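Local structure of 5'-Methylthioadenosine Nucleosidase (2QSU) at residues A34-A39 against G86-G91; V90-A95 against L175-S180; F131-V136 against V217-A222. The protein is a nucleosidase of the phosphorylase superfamily, an alpha/beta protein with a mixed central sheet and two chains in its assembly. All coordinates share one frame; numbering follows the deposited sequence. Where two conformers were deposited one is given.

Contact 1 (A34-A39 against G86-G91); sequences AMQAEA and GIDSVG
D88 turns its carboxylate onto the start of helix 36-46, joining the loop that follows strand 73-78 to that helix in this phosphorylase-superfamily fold. Among the polar contacts, one direct bond crosses: Q36 N donates to D88 OD1 over 3.2 Å, nearly straight at 163°, and it comes down from above the carboxylate plane instead of along it. With CG anti to the carbonyl carbon (chi1 -70°), the carboxylate is carried across to the helix start. Two waters complete the grip. One donates both to A34 O and, over 2.7 Å, to D88 OD1, which thus holds two donors; the other accepts from A37 N and donates to D88 OD2 at 2.6 Å, so each carboxylate oxygen is tied to the backbone around the first turn. The Q36 side chain crosses D88 at about a right angle, its CB 3.4 Å from D88 OD1, and runs on extended to where its NE2 is bonded to Y65 OH.

The apolar part belongs to M35. Its chain bends at chi2 and chi3, and the side chain crosses D88 at about a right angle and V90 obliquely. V90 and S89 in turn pack against F148 and Y151 of the second subunit, respectively, so the loop lies between helix start and dimer partner. M35 SD stands 3.8 Å from V90 CG1 and 4.0 Å from D88 OD2.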
loop_
_atom_site.group_PDB
_atom_site.type_symbol
_atom_site.label_atom_id
_atom_site.label_comp_id
_atom_site.label_asym_id
_atom_site.label_seq_id
_atom_site.Cartn_x
_atom_site.Cartn_y
_atom_site.Cartn_z
ATOM N N ALA A 34 -2.620 -13.394 1.812
ATOM C CA ALA A 34 -2.652 -12.475 2.969
ATOM C C ALA A 34 -2.820 -13.138 4.329
ATOM O O ALA A 34 -2.244 -12.681 5.304
ATOM C CB ALA A 34 -3.737 -11.443 2.789
ATOM N N MET A 35 -3.648 -14.167 4.392
ATOM C CA MET A 35 -3.939 -14.875 5.646
ATOM C C MET A 35 -3.124 -16.128 5.682
ATOM O O MET A 35 -3.295 -16.968 4.841
ATOM C CB MET A 35 -5.417 -15.298 5.713
ATOM C CG MET A 35 -6.438 -14.161 5.646
ATOM S SD MET A 35 -6.383 -13.157 7.120
ATOM C CE MET A 35 -7.492 -14.063 8.173
ATOM N N GLN A 36 -2.283 -16.272 6.687
ATOM C CA GLN A 36 -1.435 -17.434 6.786
ATOM C C GLN A 36 -2.216 -18.764 6.907
ATOM O O GLN A 36 -1.703 -19.839 6.565
ATOM C CB GLN A 36 -0.430 -17.247 7.912
ATOM C CG GLN A 36 0.878 -17.978 7.655
ATOM C CD GLN A 36 1.956 -17.641 8.669
ATOM O OE1 GLN A 36 1.833 -16.672 9.437
ATOM N NE2 GLN A 36 3.033 -18.443 8.677
ATOM N N ALA A 37 -3.462 -18.692 7.356
ATOM C CA ALA A 37 -4.337 -19.869 7.393
ATOM C C ALA A 37 -4.826 -20.279 6.007
ATOM O O ALA A 37 -5.053 -21.455 5.747
ATOM C CB ALA A 37 -5.509 -19.632 8.340
ATOM N N GLU A 38 -5.000 -19.306 5.111
ATOM C CA GLU A 38 -5.386 -19.623 3.744
ATOM C C GLU A 38 -4.254 -20.274 2.926
ATOM O O GLU A 38 -4.521 -20.910 1.909
ATOM C CB GLU A 38 -6.013 -18.404 3.053
ATOM C CG GLU A 38 -7.463 -18.271 3.453
ATOM C CD GLU A 38 -8.065 -16.911 3.233
ATOM O OE1 GLU A 38 -7.688 -16.244 2.233
ATOM O OE2 GLU A 38 -8.929 -16.534 4.073
ATOM N N ALA A 39 -3.007 -20.164 3.407
ATOM C CA ALA A 39 -1.818 -20.657 2.689
ATOM C C ALA A 39 -1.414 -22.079 3.078
ATOM O O ALA A 39 -0.852 -22.834 2.267
ATOM C CB ALA A 39 -0.643 -19.719 2.936
ATOM N N GLY A 86 -0.403 -9.010 16.855
ATOM C CA GLY A 86 -0.470 -10.483 16.794
ATOM C C GLY A 86 -1.508 -11.084 15.841
ATOM O O GLY A 86 -2.180 -12.081 16.172
ATOM N N ILE A 87 -1.672 -10.444 14.678
ATOM C CA ILE A 87 -2.616 -10.875 13.671
ATOM C C ILE A 87 -1.910 -10.852 12.310
ATOM O O ILE A 87 -0.766 -10.411 12.209
ATOM C CB ILE A 87 -3.846 -9.958 13.625
ATOM C CG1 ILE A 87 -3.409 -8.494 13.495
ATOM C CG2 ILE A 87 -4.721 -10.148 14.873
ATOM C CD1 ILE A 87 -4.505 -7.585 13.049
ATOM N N ASP A 88 -2.570 -11.355 11.271
ATOM C CA ASP A 88 -1.996 -11.324 9.918
ATOM C C ASP A 88 -2.080 -9.899 9.445
ATOM O O ASP A 88 -3.082 -9.226 9.688
ATOM C CB ASP A 88 -2.774 -12.230 8.948
ATOM C CG ASP A 88 -2.592 -13.703 9.244
ATOM O OD1 ASP A 88 -1.511 -14.239 8.969
ATOM O OD2 ASP A 88 -3.547 -14.324 9.737
ATOM N N SER A 89 -1.027 -9.460 8.773
ATOM C CA SER A 89 -0.893 -8.090 8.334
ATOM C C SER A 89 -1.688 -7.849 7.034
ATOM O O SER A 89 -1.138 -7.785 5.931
ATOM C CB SER A 89 0.596 -7.736 8.192
ATOM O OG SER A 89 1.324 -7.995 9.412
ATOM N N VAL A 90 -3.003 -7.739 7.190
ATOM C CA VAL A 90 -3.919 -7.592 6.054
ATOM C C VAL A 90 -3.851 -6.193 5.472
ATOM O O VAL A 90 -3.248 -5.288 6.075
ATOM C CB VAL A 90 -5.409 -7.976 6.441
ATOM C CG1 VAL A 90 -5.488 -9.451 6.788
ATOM C CG2 VAL A 90 -5.952 -7.140 7.635
ATOM N N GLY A 91 -4.499 -5.991 4.324
ATOM C CA GLY A 91 -4.554 -4.651 3.736
ATOM C C GLY A 91 -3.625 -4.502 2.557
ATOM O O GLY A 91 -2.753 -5.370 2.294
HETATM O O HOH W 1 -0.311 -13.461 6.680
HETATM O O HOH W 2 -4.540 -16.761 9.521
#

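Contact 2 (V90-A95 against L175-S180); sequences VGTVPA and LSTGDS
The carboxylate of D179 faces both the amide and the hydroxyl of T92. T92 N donates to D179 OD1 over 2.8 Å, close to straight at 164°, arriving on the syn side of that oxygen and 29° out of the carboxylate plane. The second oxygen, D179 OD2, lies 3.0 Å from T92 OG1, a likely hydrogen bond whose proton could also go elsewhere. T92 OG1 sits between its own backbone N and carbonyl carbon (chi1 62°), which brings hydroxyl and amide to the same carboxylate, while T92 CG2 stays alongside D179 OD2 at 3.5 Å.

G91, at the N-cap position of helix 92-106, has no side chain to obstruct this approach, and its CA comes within 3.2 Å of D179 OD1. The aspartate meets the first turn of the helix at its N-terminal end, where the helix dipole would be expected to attract an acceptor. It joins this helix to the loop leaving strand 172-177 of the central sheet.

The strand itself adds one apolar touch, T177 CG2 against T92 CG2 at 3.9 Å. Farther out, T177 OG1 is bonded to D200 OD1 and the amide of A204, which fixes the rotation of this threonine, and D179 N is held by D140 OD2. The dimer partner closes in here too: R141 of the second subunit packs on D179, and V93 of the second subunit on T92.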
loop_
_atom_site.group_PDB
_atom_site.type_symbol
_atom_site.label_atom_id
_atom_site.label_comp_id
_atom_site.label_asym_id
_atom_site.label_seq_id
_atom_site.Cartn_x
_atom_site.Cartn_y
_atom_site.Cartn_z
ATOM N N VAL A 90 -3.003 -7.739 7.190
ATOM C CA VAL A 90 -3.919 -7.592 6.054
ATOM C C VAL A 90 -3.851 -6.193 5.472
ATOM O O VAL A 90 -3.248 -5.288 6.075
ATOM C CB VAL A 90 -5.409 -7.976 6.441
ATOM C CG1 VAL A 90 -5.488 -9.451 6.788
ATOM C CG2 VAL A 90 -5.952 -7.140 7.635
ATOM N N GLY A 91 -4.499 -5.991 4.324
ATOM C CA GLY A 91 -4.554 -4.651 3.736
ATOM C C GLY A 91 -3.625 -4.502 2.557
ATOM O O GLY A 91 -2.753 -5.370 2.294
ATOM N N THR A 92 -3.823 -3.407 1.822
ATOM C CA THR A 92 -3.187 -3.214 0.542
ATOM C C THR A 92 -1.749 -2.965 0.728
ATOM O O THR A 92 -0.943 -3.348 -0.146
ATOM C CB THR A 92 -3.769 -1.998 -0.248
ATOM O OG1 THR A 92 -3.542 -0.825 0.510
ATOM C CG2 THR A 92 -5.241 -2.176 -0.475
ATOM N N VAL A 93 -1.379 -2.322 1.843
ATOM C CA VAL A 93 0.007 -1.901 1.993
ATOM C C VAL A 93 1.010 -3.054 2.248
ATOM O O VAL A 93 1.995 -3.149 1.516
ATOM C CB VAL A 93 0.164 -0.674 2.936
ATOM C CG1 VAL A 93 1.488 -0.644 3.637
ATOM C CG2 VAL A 93 -0.066 0.633 2.125
ATOM N N PRO A 94 0.761 -3.925 3.257
ATOM C CA PRO A 94 1.626 -5.130 3.401
ATOM C C PRO A 94 1.673 -6.056 2.163
ATOM O O PRO A 94 2.737 -6.622 1.836
ATOM C CB PRO A 94 1.004 -5.858 4.596
ATOM C CG PRO A 94 0.383 -4.729 5.407
ATOM C CD PRO A 94 -0.252 -3.865 4.318
ATOM N N ALA A 95 0.516 -6.263 1.525
ATOM C CA ALA A 95 0.391 -7.006 0.261
ATOM C C ALA A 95 1.188 -6.438 -0.926
ATOM O O ALA A 95 1.712 -7.177 -1.765
ATOM C CB ALA A 95 -1.065 -7.166 -0.118
ATOM N N LEU A 175 -13.225 -7.618 -9.474
ATOM C CA LEU A 175 -12.918 -7.510 -8.063
ATOM C C LEU A 175 -12.715 -6.039 -7.659
ATOM O O LEU A 175 -12.112 -5.257 -8.394
ATOM C CB LEU A 175 -11.681 -8.366 -7.744
ATOM C CG LEU A 175 -11.083 -8.169 -6.352
ATOM C CD1 LEU A 175 -11.885 -8.788 -5.287
ATOM C CD2 LEU A 175 -9.721 -8.723 -6.362
ATOM N N SER A 176 -13.275 -5.652 -6.511
ATOM C CA SER A 176 -13.140 -4.303 -6.007
ATOM C C SER A 176 -12.490 -4.304 -4.625
ATOM O O SER A 176 -12.948 -5.013 -3.714
ATOM C CB SER A 176 -14.489 -3.581 -5.977
ATOM O OG SER A 176 -14.263 -2.217 -5.740
ATOM N N THR A 177 -11.396 -3.545 -4.500
ATOM C CA THR A 177 -10.517 -3.566 -3.322
ATOM C C THR A 177 -10.577 -2.277 -2.501
ATOM O O THR A 177 -10.695 -1.146 -3.062
ATOM C CB THR A 177 -9.042 -3.843 -3.760
ATOM O OG1 THR A 177 -9.008 -5.070 -4.497
ATOM C CG2 THR A 177 -8.080 -3.907 -2.572
ATOM N N GLY A 178 -10.481 -2.467 -1.173
ATOM C CA GLY A 178 -10.376 -1.392 -0.182
ATOM C C GLY A 178 -9.780 -1.952 1.110
ATOM O O GLY A 178 -9.792 -3.171 1.336
ATOM N N ASP A 179 -9.281 -1.079 1.981
ATOM C CA ASP A 179 -8.636 -1.520 3.241
ATOM C C ASP A 179 -9.631 -1.666 4.405
ATOM O O ASP A 179 -9.225 -1.966 5.522
ATOM C CB ASP A 179 -7.568 -0.522 3.662
ATOM C CG ASP A 179 -6.275 -0.698 2.916
ATOM O OD1 ASP A 179 -5.474 -1.623 3.271
ATOM O OD2 ASP A 179 -6.035 0.120 1.990
ATOM N N SER A 180 -10.915 -1.385 4.139
ATOM C CA SER A 180 -11.974 -1.623 5.089
ATOM C C SER A 180 -12.671 -2.932 4.824
ATOM O O SER A 180 -13.045 -3.243 3.693
ATOM C CB SER A 180 -13.023 -0.499 5.075
ATOM O OG SER A 180 -12.505 0.644 5.708
#

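Contact 3 (F131-V136 against V217-A222); sequences FLVSDV and VVFLKA
F131 and K221 form an antiparallel hydrogen-bonded pair, and L132 and L220 the non-hydrogen-bonded pair beside it, where strands 130-138 and 217-226 run side by side with their short segments at 147° and 4.9 Å apart at closest approach. F131 N donates to K221 O and K221 N to F131 O, both over 2.9 Å. The second lies in the carbonyl plane of its acceptor; the first comes from above it. Toward V133 the pairing weakens: V133 N to F219 O is a weak bond of 3.3 Å, a water bridges V133 O and F219 N, and just beyond, at S134, the chain turns a corner.

On one face, the L132 and L220 side chains lie alongside and point the same way, with L132 CD1 3.6 Å from L220 CD2. L220 in turn reaches L248 and V255 of helix 234-259.

On the other face V133 has CG1 opposite its backbone N (chi1 176°), which turns CG2 onto the F219 side chain, 3.3 Å from F219 CB, and against K221 CG at 3.7 Å. Beyond the corner, V136 brings CG2 obliquely to the same ring, an off-centre CH-pi contact 4.1 Å from the centroid, near CE2 and CZ. Two valines from either side of the corner thus bear on one phenylalanine, whose side chain also touches A207 of helix 203-212.

K221 packs by CG against V133 and carries NZ on to a salt bridge with D200 and a hydrogen bond to N113, so its charge is probably offset within the interior.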
loop_
_atom_site.group_PDB
_atom_site.type_symbol
_atom_site.label_atom_id
_atom_site.label_comp_id
_atom_site.label_asym_id
_atom_site.label_seq_id
_atom_site.Cartn_x
_atom_site.Cartn_y
_atom_site.Cartn_z
ATOM N N PHE A 131 -13.742 -17.827 -7.598
ATOM C CA PHE A 131 -13.766 -17.053 -8.827
ATOM C C PHE A 131 -12.400 -16.815 -9.399
ATOM O O PHE A 131 -11.436 -16.647 -8.667
ATOM C CB PHE A 131 -14.333 -15.676 -8.568
ATOM C CG PHE A 131 -15.824 -15.583 -8.657
ATOM C CD1 PHE A 131 -16.626 -16.111 -7.652
ATOM C CD2 PHE A 131 -16.422 -14.846 -9.686
ATOM C CE1 PHE A 131 -17.989 -15.966 -7.693
ATOM C CE2 PHE A 131 -17.808 -14.693 -9.746
ATOM C CZ PHE A 131 -18.600 -15.242 -8.743
ATOM N N LEU A 132 -12.337 -16.726 -10.730
ATOM C CA LEU A 132 -11.160 -16.262 -11.399
ATOM C C LEU A 132 -11.462 -14.822 -11.715
ATOM O O LEU A 132 -12.521 -14.495 -12.260
ATOM C CB LEU A 132 -10.932 -17.035 -12.695
ATOM C CG LEU A 132 -9.518 -17.126 -13.248
ATOM C CD1 LEU A 132 -8.655 -18.137 -12.447
ATOM C CD2 LEU A 132 -9.619 -17.522 -14.715
ATOM N N VAL A 133 -10.560 -13.939 -11.353
ATOM C CA VAL A 133 -10.877 -12.503 -11.522
ATOM C C VAL A 133 -10.556 -12.057 -12.937
ATOM O O VAL A 133 -9.485 -12.338 -13.442
ATOM C CB VAL A 133 -10.150 -11.620 -10.464
ATOM C CG1 VAL A 133 -10.419 -10.088 -10.709
ATOM C CG2 VAL A 133 -10.556 -12.056 -9.078
ATOM N N SER A 134 -11.500 -11.325 -13.549
ATOM C CA SER A 134 -11.321 -10.750 -14.871
ATOM C C SER A 134 -10.487 -9.470 -14.827
ATOM O O SER A 134 -9.529 -9.325 -15.566
ATOM C CB SER A 134 -12.696 -10.393 -15.414
ATOM O OG SER A 134 -13.316 -9.505 -14.489
ATOM N N ASP A 135 -10.877 -8.526 -13.960
ATOM C CA ASP A 135 -10.114 -7.288 -13.738
ATOM C C ASP A 135 -10.356 -6.731 -12.320
ATOM O O ASP A 135 -11.183 -7.273 -11.585
ATOM C CB ASP A 135 -10.403 -6.252 -14.854
ATOM C CG ASP A 135 -11.845 -5.829 -14.917
ATOM O OD1 ASP A 135 -12.626 -6.201 -14.025
ATOM O OD2 ASP A 135 -12.208 -5.109 -15.867
ATOM N N VAL A 136 -9.584 -5.724 -11.900
ATOM C CA VAL A 136 -9.665 -5.220 -10.528
ATOM C C VAL A 136 -9.661 -3.710 -10.463
ATOM O O VAL A 136 -8.916 -3.074 -11.207
ATOM C CB VAL A 136 -8.486 -5.606 -9.634
ATOM C CG1 VAL A 136 -8.951 -5.547 -8.200
ATOM C CG2 VAL A 136 -7.978 -6.974 -9.922
ATOM N N VAL A 217 -0.319 -11.347 -13.609
ATOM C CA VAL A 217 -1.055 -11.602 -12.363
ATOM C C VAL A 217 -2.435 -12.355 -12.576
ATOM O O VAL A 217 -3.268 -11.958 -13.446
ATOM C CB VAL A 217 -1.213 -10.255 -11.526
ATOM C CG1 VAL A 217 -2.091 -9.223 -12.257
ATOM C CG2 VAL A 217 -1.786 -10.509 -10.133
ATOM N N VAL A 218 -2.662 -13.428 -11.800
ATOM C CA VAL A 218 -3.934 -14.174 -11.726
ATOM C C VAL A 218 -4.545 -14.027 -10.307
ATOM O O VAL A 218 -3.809 -13.853 -9.351
ATOM C CB VAL A 218 -3.720 -15.685 -12.075
ATOM C CG1 VAL A 218 -5.028 -16.455 -12.069
ATOM C CG2 VAL A 218 -3.049 -15.835 -13.438
ATOM N N PHE A 219 -5.883 -14.106 -10.186
ATOM C CA PHE A 219 -6.551 -14.048 -8.899
ATOM C C PHE A 219 -7.492 -15.238 -8.752
ATOM O O PHE A 219 -8.233 -15.583 -9.661
ATOM C CB PHE A 219 -7.327 -12.734 -8.698
ATOM C CG PHE A 219 -6.503 -11.479 -8.903
ATOM C CD1 PHE A 219 -5.916 -10.835 -7.823
ATOM C CD2 PHE A 219 -6.379 -10.917 -10.180
ATOM C CE1 PHE A 219 -5.144 -9.677 -8.012
ATOM C CE2 PHE A 219 -5.626 -9.765 -10.406
ATOM C CZ PHE A 219 -5.025 -9.122 -9.323
ATOM N N LEU A 220 -7.425 -15.874 -7.598
ATOM C CA LEU A 220 -8.355 -16.917 -7.244
ATOM C C LEU A 220 -9.048 -16.426 -5.977
ATOM O O LEU A 220 -8.458 -16.450 -4.907
ATOM C CB LEU A 220 -7.590 -18.204 -6.942
ATOM C CG LEU A 220 -6.818 -18.817 -8.103
ATOM C CD1 LEU A 220 -5.890 -19.938 -7.603
ATOM C CD2 LEU A 220 -7.772 -19.346 -9.173
ATOM N N LYS A 221 -10.294 -15.978 -6.101
ATOM C CA LYS A 221 -10.998 -15.378 -4.976
ATOM C C LYS A 221 -12.169 -16.253 -4.471
ATOM O O LYS A 221 -13.206 -16.388 -5.138
ATOM C CB LYS A 221 -11.460 -13.946 -5.341
ATOM C CG LYS A 221 -10.302 -12.931 -5.476
ATOM C CD LYS A 221 -9.736 -12.445 -4.123
ATOM C CE LYS A 221 -8.261 -12.070 -4.243
ATOM N NZ LYS A 221 -7.818 -11.381 -2.941
ATOM N N ALA A 222 -11.993 -16.819 -3.271
ATOM C CA ALA A 222 -12.962 -17.731 -2.658
ATOM C C ALA A 222 -13.948 -16.924 -1.821
ATOM O O ALA A 222 -13.537 -16.199 -0.905
ATOM C CB ALA A 222 -12.226 -18.746 -1.782
HETATM O O HOH W 3 -7.647 -13.848 -12.834
#

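Contact 3 is core, two strands of the central sheet meeting mostly through backbone bonds and apolar side chains, with no residue of the second subunit on its segments. Contact 2 is equally buried, and contact 1 only partly; both use an aspartate that accepts from backbone N-H groups at a helix start, and both touch the second subunit. Contact 1 adds two bridging waters to its one direct bond; contact 2 binds directly. The two share V90 and G91, so the loop ending in helix 92-106 serves both. Contacts 2 and 3 meet through neighbouring strands 172-177 and 130-138, where L175 packs on V133 and V136, whereas contacts 1 and 3 stay about 7 Å apart at nearest atoms.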